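Local coordinates for protein putative sesquiterpene cyclase (Kitasatospora setae, PDB 4MC3) that catalyses the magnesium-dependent 1,11-cyclisation of (2E,6E)-farnesyl diphosphate with water to give (2Z,6E)-hedycaryol and diphosphate, at residues 7-12 with 305-310; 213-218 with 262-267; 186-191 with 296-301. One frame throughout, in Å; residues are numbered along the deposited sequence.

Interaction 1. Residues 7-12 with 305-310; sequences PDFYVP and GQLVWH. With 28U ((3R,6E)-3,7,11-trimethyldodeca-1,6,10-trien-3-ol), chain B.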
loop_
_atom_site.group_PDB
_atom_site.type_symbol
_atom_site.label_atom_id
_atom_site.label_comp_id
_atom_site.label_asym_id
_atom_site.label_seq_id
_atom_site.Cartn_x
_atom_site.Cartn_y
_atom_site.Cartn_z
ATOM N N PRO A 7 11.150 18.602 -5.087
ATOM C CA PRO A 7 11.141 19.182 -3.742
ATOM C C PRO A 7 12.064 18.438 -2.760
ATOM O O PRO A 7 12.355 17.251 -2.937
ATOM C CB PRO A 7 9.675 19.061 -3.307
ATOM C CG PRO A 7 8.909 19.004 -4.586
ATOM C CD PRO A 7 9.788 18.252 -5.543
ATOM N N ASP A 8 12.530 19.147 -1.744
ATOM C CA ASP A 8 13.398 18.552 -0.730
ATOM C C ASP A 8 12.479 18.038 0.351
ATOM O O ASP A 8 12.349 18.635 1.404
ATOM C CB ASP A 8 14.408 19.573 -0.165
ATOM C CG ASP A 8 15.700 19.610 -0.954
ATOM O OD1 ASP A 8 16.457 18.614 -0.889
ATOM O OD2 ASP A 8 15.959 20.633 -1.632
ATOM N N PHE A 9 11.828 16.919 0.077
ATOM C CA PHE A 9 10.789 16.424 0.969
ATOM C C PHE A 9 11.445 16.067 2.263
ATOM O O PHE A 9 12.487 15.415 2.250
ATOM C CB PHE A 9 10.143 15.152 0.416
ATOM C CG PHE A 9 9.341 15.356 -0.836
ATOM C CD1 PHE A 9 8.178 16.110 -0.818
ATOM C CD2 PHE A 9 9.717 14.739 -2.032
ATOM C CE1 PHE A 9 7.410 16.253 -1.971
ATOM C CE2 PHE A 9 8.951 14.891 -3.177
ATOM C CZ PHE A 9 7.791 15.641 -3.138
ATOM N N TYR A 10 10.839 16.495 3.364
ATOM C CA TYR A 10 11.336 16.162 4.683
ATOM C C TYR A 10 10.238 15.499 5.505
ATOM O O TYR A 10 9.087 15.954 5.536
ATOM C CB TYR A 10 11.860 17.420 5.413
ATOM C CG TYR A 10 12.201 17.148 6.874
ATOM C CD1 TYR A 10 13.427 16.554 7.227
ATOM C CD2 TYR A 10 11.283 17.427 7.903
ATOM C CE1 TYR A 10 13.725 16.266 8.551
ATOM C CE2 TYR A 10 11.586 17.149 9.236
ATOM C CZ TYR A 10 12.796 16.562 9.547
ATOM O OH TYR A 10 13.119 16.289 10.866
ATOM N N VAL A 11 10.619 14.418 6.166
ATOM C CA VAL A 11 9.742 13.691 7.065
ATOM C C VAL A 11 10.495 13.479 8.388
ATOM O O VAL A 11 11.647 13.061 8.388
ATOM C CB VAL A 11 9.341 12.316 6.444
ATOM C CG1 VAL A 11 8.426 11.609 7.370
ATOM C CG2 VAL A 11 8.645 12.540 5.108
ATOM N N PRO A 12 9.852 13.773 9.517
ATOM C CA PRO A 12 10.567 13.783 10.813
ATOM C C PRO A 12 10.796 12.416 11.432
ATOM O O PRO A 12 11.594 12.293 12.369
ATOM C CB PRO A 12 9.634 14.574 11.716
ATOM C CG PRO A 12 8.305 14.477 11.095
ATOM C CD PRO A 12 8.554 14.461 9.626
ATOM N N GLY A 305 10.338 5.725 5.085
ATOM C CA GLY A 305 10.900 4.617 4.321
ATOM C C GLY A 305 10.567 4.707 2.869
ATOM O O GLY A 305 11.405 4.400 2.016
ATOM N N GLN A 306 9.318 5.079 2.559
ATOM C CA GLN A 306 8.940 5.066 1.156
ATOM C C GLN A 306 9.516 6.282 0.415
ATOM O O GLN A 306 9.762 6.225 -0.788
ATOM C CB GLN A 306 7.419 4.946 0.956
ATOM C CG GLN A 306 6.796 3.724 1.609
ATOM C CD GLN A 306 7.414 2.389 1.167
ATOM O OE1 GLN A 306 7.759 2.237 0.046
ATOM N NE2 GLN A 306 7.466 1.411 2.064
ATOM N N LEU A 307 9.747 7.380 1.139
ATOM C CA LEU A 307 10.435 8.530 0.563
ATOM C C LEU A 307 11.859 8.152 0.176
ATOM O O LEU A 307 12.331 8.456 -0.926
ATOM C CB LEU A 307 10.435 9.712 1.535
ATOM C CG LEU A 307 11.277 10.933 1.169
ATOM C CD1 LEU A 307 10.740 11.543 -0.123
ATOM C CD2 LEU A 307 11.253 11.914 2.333
ATOM N N VAL A 308 12.531 7.457 1.068
ATOM C CA VAL A 308 13.898 7.028 0.832
ATOM C C VAL A 308 13.974 5.969 -0.275
ATOM O O VAL A 308 14.910 5.982 -1.111
ATOM C CB VAL A 308 14.501 6.545 2.171
ATOM C CG1 VAL A 308 15.807 5.835 1.956
ATOM C CG2 VAL A 308 14.647 7.739 3.116
ATOM N N TRP A 309 12.995 5.068 -0.313
ATOM C CA TRP A 309 12.896 4.080 -1.387
ATOM C C TRP A 309 12.752 4.780 -2.751
ATOM O O TRP A 309 13.381 4.357 -3.724
ATOM C CB TRP A 309 11.721 3.129 -1.115
ATOM C CG TRP A 309 11.674 1.877 -2.005
ATOM C CD1 TRP A 309 12.456 0.752 -1.895
ATOM C CD2 TRP A 309 10.777 1.632 -3.094
ATOM N NE1 TRP A 309 12.110 -0.166 -2.872
ATOM C CE2 TRP A 309 11.086 0.354 -3.619
ATOM C CE3 TRP A 309 9.755 2.380 -3.692
ATOM C CZ2 TRP A 309 10.400 -0.194 -4.704
ATOM C CZ3 TRP A 309 9.075 1.833 -4.772
ATOM C CH2 TRP A 309 9.402 0.556 -5.267
ATOM N N HIS A 310 11.963 5.858 -2.822
ATOM C CA HIS A 310 11.921 6.730 -4.030
ATOM C C HIS A 310 13.091 7.700 -4.020
ATOM O O HIS A 310 13.181 8.591 -4.866
ATOM C CB HIS A 310 10.622 7.534 -4.118
ATOM C CG HIS A 310 9.392 6.691 -4.139
ATOM N ND1 HIS A 310 8.624 6.470 -3.017
ATOM C CD2 HIS A 310 8.804 5.994 -5.141
ATOM C CE1 HIS A 310 7.611 5.684 -3.323
ATOM N NE2 HIS A 310 7.710 5.361 -4.600
HETATM C C4 28U B . 5.106 2.973 -2.246
HETATM C C5 28U B . 5.946 0.684 -2.928
HETATM C C6 28U B . 5.477 -0.416 -1.995
HETATM C C7 28U B . 5.144 -1.805 -2.456
HETATM C C8 28U B . 4.818 -2.244 -3.702
HETATM C C10 28U B . 4.892 -1.430 -4.969
HETATM C C13 28U B . 1.896 -1.616 -6.124
HETATM C C15 28U B . 1.991 -0.251 -6.778
HETATM O O16 28U B . 5.292 2.440 -4.544
HETATM C C3 28U B . 4.925 1.834 -3.280
HETATM C C2 28U B . 3.443 1.428 -3.293
HETATM C C1 28U B . 3.004 0.480 -4.161
HETATM C C9 28U B . 3.791 -3.351 -3.872
HETATM C C11 28U B . 2.324 -2.812 -3.809
HETATM C C12 28U B . 1.811 -1.726 -4.770
HETATM C C14 28U B . 2.364 -2.711 -7.066
#

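Interaction 2. Residues 213-218 with 262-267; sequences GALHIA and EAQLHT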
loop_
_atom_site.group_PDB
_atom_site.type_symbol
_atom_site.label_atom_id
_atom_site.label_comp_id
_atom_site.label_asym_id
_atom_site.label_seq_id
_atom_site.Cartn_x
_atom_site.Cartn_y
_atom_site.Cartn_z
ATOM N N GLY A 213 -1.524 8.997 5.359
ATOM C CA GLY A 213 -0.263 8.342 5.165
ATOM C C GLY A 213 -0.162 7.765 3.764
ATOM O O GLY A 213 0.884 7.878 3.082
ATOM N N ALA A 214 -1.251 7.121 3.318
ATOM C CA ALA A 214 -1.280 6.500 1.975
ATOM C C ALA A 214 -1.092 7.599 0.915
ATOM O O ALA A 214 -0.364 7.391 -0.067
ATOM C CB ALA A 214 -2.545 5.704 1.718
ATOM N N LEU A 215 -1.729 8.742 1.104
ATOM C CA LEU A 215 -1.655 9.825 0.142
ATOM C C LEU A 215 -0.308 10.530 0.176
ATOM O O LEU A 215 0.196 10.919 -0.883
ATOM C CB LEU A 215 -2.797 10.815 0.298
ATOM C CG LEU A 215 -4.166 10.266 -0.167
ATOM C CD1 LEU A 215 -5.229 11.340 0.064
ATOM C CD2 LEU A 215 -4.202 9.713 -1.620
ATOM N N HIS A 216 0.312 10.652 1.334
ATOM C CA HIS A 216 1.667 11.230 1.376
ATOM C C HIS A 216 2.624 10.415 0.507
ATOM O O HIS A 216 3.315 10.927 -0.384
ATOM C CB HIS A 216 2.183 11.269 2.791
ATOM C CG HIS A 216 3.518 11.919 2.940
ATOM N ND1 HIS A 216 4.696 11.298 2.601
ATOM C CD2 HIS A 216 3.856 13.161 3.386
ATOM C CE1 HIS A 216 5.714 12.122 2.859
ATOM N NE2 HIS A 216 5.231 13.250 3.339
ATOM N N ILE A 217 2.613 9.083 0.713
ATOM C CA ILE A 217 3.434 8.150 0.011
ATOM C C ILE A 217 3.129 8.200 -1.458
ATOM O O ILE A 217 4.037 8.184 -2.307
ATOM C CB ILE A 217 3.235 6.741 0.638
ATOM C CG1 ILE A 217 3.807 6.725 2.063
ATOM C CG2 ILE A 217 3.824 5.665 -0.207
ATOM C CD1 ILE A 217 3.371 5.546 2.912
ATOM N N ALA A 218 1.848 8.147 -1.815
ATOM C CA ALA A 218 1.461 8.137 -3.227
ATOM C C ALA A 218 1.799 9.400 -3.960
ATOM O O ALA A 218 2.232 9.330 -5.138
ATOM C CB ALA A 218 -0.009 7.872 -3.382
ATOM N N GLU A 262 2.740 18.224 2.078
ATOM C CA GLU A 262 2.917 18.759 3.397
ATOM C C GLU A 262 1.617 18.689 4.174
ATOM O O GLU A 262 1.604 18.356 5.364
ATOM C CB GLU A 262 3.498 20.193 3.338
ATOM C CG GLU A 262 4.960 20.225 2.891
ATOM C CD GLU A 262 5.856 19.217 3.648
ATOM O OE1 GLU A 262 6.032 19.415 4.888
ATOM O OE2 GLU A 262 6.382 18.247 2.995
ATOM N N ALA A 263 0.493 18.986 3.529
ATOM C CA ALA A 263 -0.798 18.827 4.149
ATOM C C ALA A 263 -1.048 17.401 4.670
ATOM O O ALA A 263 -1.606 17.204 5.780
ATOM C CB ALA A 263 -1.904 19.258 3.190
ATOM N N GLN A 264 -0.668 16.407 3.866
ATOM C CA GLN A 264 -0.831 15.036 4.329
ATOM C C GLN A 264 0.009 14.736 5.568
ATOM O O GLN A 264 -0.480 14.042 6.478
ATOM C CB GLN A 264 -0.567 13.972 3.236
ATOM C CG GLN A 264 -1.351 14.120 1.945
ATOM C CD GLN A 264 -2.808 14.334 2.224
ATOM O OE1 GLN A 264 -3.466 13.554 2.919
ATOM N NE2 GLN A 264 -3.330 15.437 1.715
ATOM N N LEU A 265 1.252 15.209 5.558
ATOM C CA LEU A 265 2.128 15.071 6.713
ATOM C C LEU A 265 1.506 15.635 7.976
ATOM O O LEU A 265 1.508 14.968 9.025
ATOM C CB LEU A 265 3.505 15.678 6.489
ATOM C CG LEU A 265 4.386 15.666 7.735
ATOM C CD1 LEU A 265 4.672 14.260 8.253
ATOM C CD2 LEU A 265 5.660 16.436 7.378
ATOM N N HIS A 266 1.011 16.864 7.893
ATOM C CA HIS A 266 0.418 17.482 9.063
ATOM C C HIS A 266 -0.866 16.792 9.504
ATOM O O HIS A 266 -1.125 16.678 10.696
ATOM C CB HIS A 266 0.278 18.977 8.849
ATOM C CG HIS A 266 1.607 19.680 8.892
ATOM N ND1 HIS A 266 2.251 19.966 10.076
ATOM C CD2 HIS A 266 2.453 20.059 7.905
ATOM C CE1 HIS A 266 3.413 20.538 9.817
ATOM N NE2 HIS A 266 3.562 20.604 8.506
ATOM N N THR A 267 -1.603 16.208 8.545
ATOM C CA THR A 267 -2.755 15.385 8.850
ATOM C C THR A 267 -2.348 14.071 9.574
ATOM O O THR A 267 -3.055 13.621 10.496
ATOM C CB THR A 267 -3.566 15.098 7.569
ATOM O OG1 THR A 267 -3.976 16.348 6.972
ATOM C CG2 THR A 267 -4.785 14.313 7.855
HETATM O O HOH W 1 6.876 15.598 3.702
#

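Interaction 3. Residues 186-191 with 296-301; sequences DLDELR and AANVAA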
loop_
_atom_site.group_PDB
_atom_site.type_symbol
_atom_site.label_atom_id
_atom_site.label_comp_id
_atom_site.label_asym_id
_atom_site.label_seq_id
_atom_site.Cartn_x
_atom_site.Cartn_y
_atom_site.Cartn_z
ATOM N N ASP A 186 -2.566 -3.529 6.704
ATOM C CA ASP A 186 -3.301 -4.626 7.303
ATOM C C ASP A 186 -2.374 -5.793 7.688
ATOM O O ASP A 186 -2.534 -6.441 8.732
ATOM C CB ASP A 186 -4.400 -5.150 6.367
ATOM C CG ASP A 186 -5.544 -4.168 6.142
ATOM O OD1 ASP A 186 -5.830 -3.319 6.991
ATOM O OD2 ASP A 186 -6.145 -4.290 5.032
ATOM N N LEU A 187 -1.419 -6.146 6.823
ATOM C CA LEU A 187 -0.501 -7.222 7.101
ATOM C C LEU A 187 0.418 -6.952 8.278
ATOM O O LEU A 187 0.918 -7.921 8.905
ATOM C CB LEU A 187 0.291 -7.608 5.838
ATOM C CG LEU A 187 -0.466 -8.272 4.669
ATOM C CD1 LEU A 187 0.268 -8.272 3.365
ATOM C CD2 LEU A 187 -0.862 -9.726 5.062
ATOM N N ASP A 188 0.655 -5.685 8.615
ATOM C CA ASP A 188 1.457 -5.352 9.779
ATOM C C ASP A 188 0.812 -5.877 11.079
ATOM O O ASP A 188 1.512 -6.125 12.065
ATOM C CB ASP A 188 1.675 -3.856 9.892
ATOM C CG ASP A 188 2.775 -3.466 10.906
ATOM O OD1 ASP A 188 3.832 -4.121 10.901
ATOM O OD2 ASP A 188 2.526 -2.527 11.723
ATOM N N GLU A 189 -0.504 -6.113 11.080
ATOM C CA GLU A 189 -1.159 -6.594 12.287
ATOM C C GLU A 189 -0.650 -8.006 12.658
ATOM O O GLU A 189 -0.726 -8.382 13.819
ATOM C CB GLU A 189 -2.654 -6.587 12.152
ATOM C CG GLU A 189 -3.252 -5.229 11.958
ATOM C CD GLU A 189 -4.771 -5.203 12.130
ATOM O OE1 GLU A 189 -5.277 -5.813 13.118
ATOM O OE2 GLU A 189 -5.466 -4.574 11.285
ATOM N N LEU A 190 -0.135 -8.764 11.698
ATOM C CA LEU A 190 0.338 -10.104 11.954
ATOM C C LEU A 190 1.523 -10.099 12.936
ATOM O O LEU A 190 1.745 -11.108 13.621
ATOM C CB LEU A 190 0.715 -10.794 10.675
ATOM C CG LEU A 190 -0.422 -11.469 9.906
ATOM C CD1 LEU A 190 -1.538 -10.601 9.470
ATOM C CD2 LEU A 190 0.063 -12.162 8.663
ATOM N N ARG A 191 2.272 -8.994 13.019
ATOM C CA ARG A 191 3.435 -8.951 13.914
ATOM C C ARG A 191 3.158 -8.319 15.266
ATOM O O ARG A 191 4.028 -8.339 16.159
ATOM C CB ARG A 191 4.638 -8.290 13.258
ATOM C CG ARG A 191 4.525 -6.839 12.893
ATOM C CD ARG A 191 4.979 -5.875 13.959
ATOM N NE ARG A 191 4.616 -4.523 13.591
ATOM C CZ ARG A 191 4.766 -3.459 14.355
ATOM N NH1 ARG A 191 5.331 -3.582 15.565
ATOM N NH2 ARG A 191 4.315 -2.293 13.958
ATOM N N ALA A 296 0.292 2.498 14.438
ATOM C CA ALA A 296 0.330 3.880 13.958
ATOM C C ALA A 296 1.759 4.424 13.794
ATOM O O ALA A 296 2.068 5.164 12.844
ATOM C CB ALA A 296 -0.434 4.773 14.915
ATOM N N ALA A 297 2.675 4.028 14.667
ATOM C CA ALA A 297 4.090 4.366 14.463
ATOM C C ALA A 297 4.674 3.768 13.220
ATOM O O ALA A 297 5.556 4.365 12.567
ATOM C CB ALA A 297 4.949 3.972 15.683
ATOM N N ASN A 298 4.193 2.584 12.841
ATOM C CA ASN A 298 4.658 1.950 11.606
ATOM C C ASN A 298 4.134 2.690 10.365
ATOM O O ASN A 298 4.836 2.836 9.357
ATOM C CB ASN A 298 4.215 0.465 11.557
ATOM C CG ASN A 298 4.852 -0.259 10.435
ATOM O OD1 ASN A 298 4.193 -0.610 9.408
ATOM N ND2 ASN A 298 6.118 -0.445 10.559
ATOM N N VAL A 299 2.883 3.109 10.425
ATOM C CA VAL A 299 2.301 3.915 9.352
ATOM C C VAL A 299 3.185 5.164 9.171
ATOM O O VAL A 299 3.675 5.450 8.060
ATOM C CB VAL A 299 0.835 4.304 9.595
ATOM C CG1 VAL A 299 0.372 5.341 8.579
ATOM C CG2 VAL A 299 -0.059 3.084 9.630
ATOM N N ALA A 300 3.488 5.850 10.279
ATOM C CA ALA A 300 4.362 7.017 10.203
ATOM C C ALA A 300 5.785 6.721 9.647
ATOM O O ALA A 300 6.273 7.450 8.794
ATOM C CB ALA A 300 4.450 7.675 11.551
ATOM N N ALA A 301 6.412 5.644 10.127
ATOM C CA ALA A 301 7.711 5.203 9.627
ATOM C C ALA A 301 7.682 5.078 8.152
ATOM O O ALA A 301 8.646 5.395 7.504
ATOM C CB ALA A 301 8.112 3.861 10.256
#

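Interaction 1. Residues 7-12 with 305-310
Leu-307 reaches out from the last turn of helix 286-309 and meets Phe-9 and Val-11 of the N-terminal segment. The fold is the all-helical class I terpene cyclase domain, and this extended segment runs over its surface. Both leucine methyls are used. CD1 of Leu-307 lies 3.7 Å from Phe-9 CB and meets the ring obliquely, with Phe-9 CD2 3.9 Å away. CD2 of Leu-307 lies 3.9 Å from Val-11 CG2, and the two side chains run antiparallel alongside each other. With chi1 at 172°, Leu-307 holds CG opposite its own backbone N and spreads the two methyls between Phe-9 and Val-11. The Phe-9 ring turns away from the helix. Pro-7 CB lies over one of its faces, 3.8 Å above the plane. Beyond the ring, Phe-9 packs on Val-261 of helix 250-282, and Val-11 also touches Leu-303 and Ser-304.

Another side of the helix end lines the pocket that holds nerolidol. Gln-306 OE1 lies 3.6 Å from ligand C4. Trp-309 CZ3 lies 3.8 Å from ligand C5, and its ring meets that carbon obliquely. The ligand hydroxyl O16 sits near the plane of the His-310 ring, at its edge. Asn-221, a predicted magnesium ligand, is hydrogen-bonded through ND2 to His-310 NE2. Trp-309 CE3 lies over one face of the imidazole. Backbone His-310 N donates to Gln-306 O across 3.0 Å, while His-310 ND1 approaches the same oxygen from the opposite face of its carbonyl plane.

Interaction 2. Residues 213-218 with 262-267
Gln-264 and His-216 meet through their CB atoms, 3.9 Å apart, and bury the most area here. They join two helices that run nearly antiparallel. The short segments 213-218 and 262-267 cross at -151°, with their axes 8.5 Å apart. CG of Gln-264 packs against the other helix, and the bend at chi2 (-48°) turns CD and OE1 toward Leu-215. Gln-264 OE1 lies 3.8 Å from Leu-215 CB, a packing contact. Its NE2 makes a weak hydrogen bond to Leu-260 O, one turn back. Cutting this side chain back to an alanine would probably open a gap beside Leu-215 and leave Leu-260 O without this weak donor.

With CG turned opposite the backbone N (chi1 -176°), the imidazole of His-216 runs alongside Leu-265. The ring presents its edge to that helix, with His-216 CD2 4.0 Å from Leu-265 CB. Its NE2 is 2.9 Å from a water that lies at the ring edge, in plane. The same water donates to Glu-262 OE2 across 2.8 Å. It therefore links the two side chains, and Glu-262 may bias the imidazole toward the charged form.

Leu-215 also lies near Arg-175, a predicted substrate-binding residue, while Ile-217 faces the ligand pocket. Close packing of antiparallel helices around a central pocket is characteristic of the class I terpene cyclase alpha domain.

Interaction 3. Residues 186-191 with 296-301
Asp-188 and Asn-298 point at each other and stack their flat ends, the carboxylate and amide planes only 21° apart. This is the tight part of the contact. Asp-188 OD2 lies 3.4 Å from Asn-298 CB. The carboxylate is also gripped from its own segment by Arg-191, side-on and with two nitrogens. Arg-191 NE forms a salt bridge to Asp-188 OD1 at 2.8 Å, meeting it from above the carboxylate plane. Arg-191 NH2 bonds Asp-188 OD2 at 2.9 Å, on the syn lone pair. Both bonds lie close to the guanidinium plane, and they should fix the rotation of the carboxylate against the amide.

Segment 186-191 lies on the part of a broken helix that follows Ser-178 and Val-179, the helix break of this class I terpene cyclase. Residues 189-190 are 3-10, and this turn brings Arg-191 back beside Asp-188.

The other side is looser. The backbones stay well apart, with Asp-188 CA and Asn-298 CA 8.2 Å from each other. Arg-191 is partly exposed and adds little area, meeting Asn-298 CB obliquely through NH2. Its guanidinium is inclined 59° to the amide. Arg-191 NH1 also forms a salt bridge to Asp-294 OD2, on the same helix as Asn-298.

How the interactions relate
Helix 286-309 serves both interaction 1 and interaction 3, whose centres are 18 Å apart; three residues separate their segments on this helix. Both segments of interaction 2 fall between those of interaction 3 in the chain, and between those of interaction 1. Interaction 2 touches interaction 1 directly, with centres 11 Å apart: Val-11 CG2 packs on His-216 CE1 at 3.7 Å, and Gln-306 CB on Ile-217 CG2 at 3.8 Å. Residues 7-12 thus touch helices 204-225, 250-282 and 286-309. Interactions 1 and 2 both supply pocket residues, Gln-306, Trp-309 and His-310 from one and Ile-217 from the other. Interaction 3 lies away from the annotated sites, its Asn-298 side chain about 11 Å from the bound nerolidol.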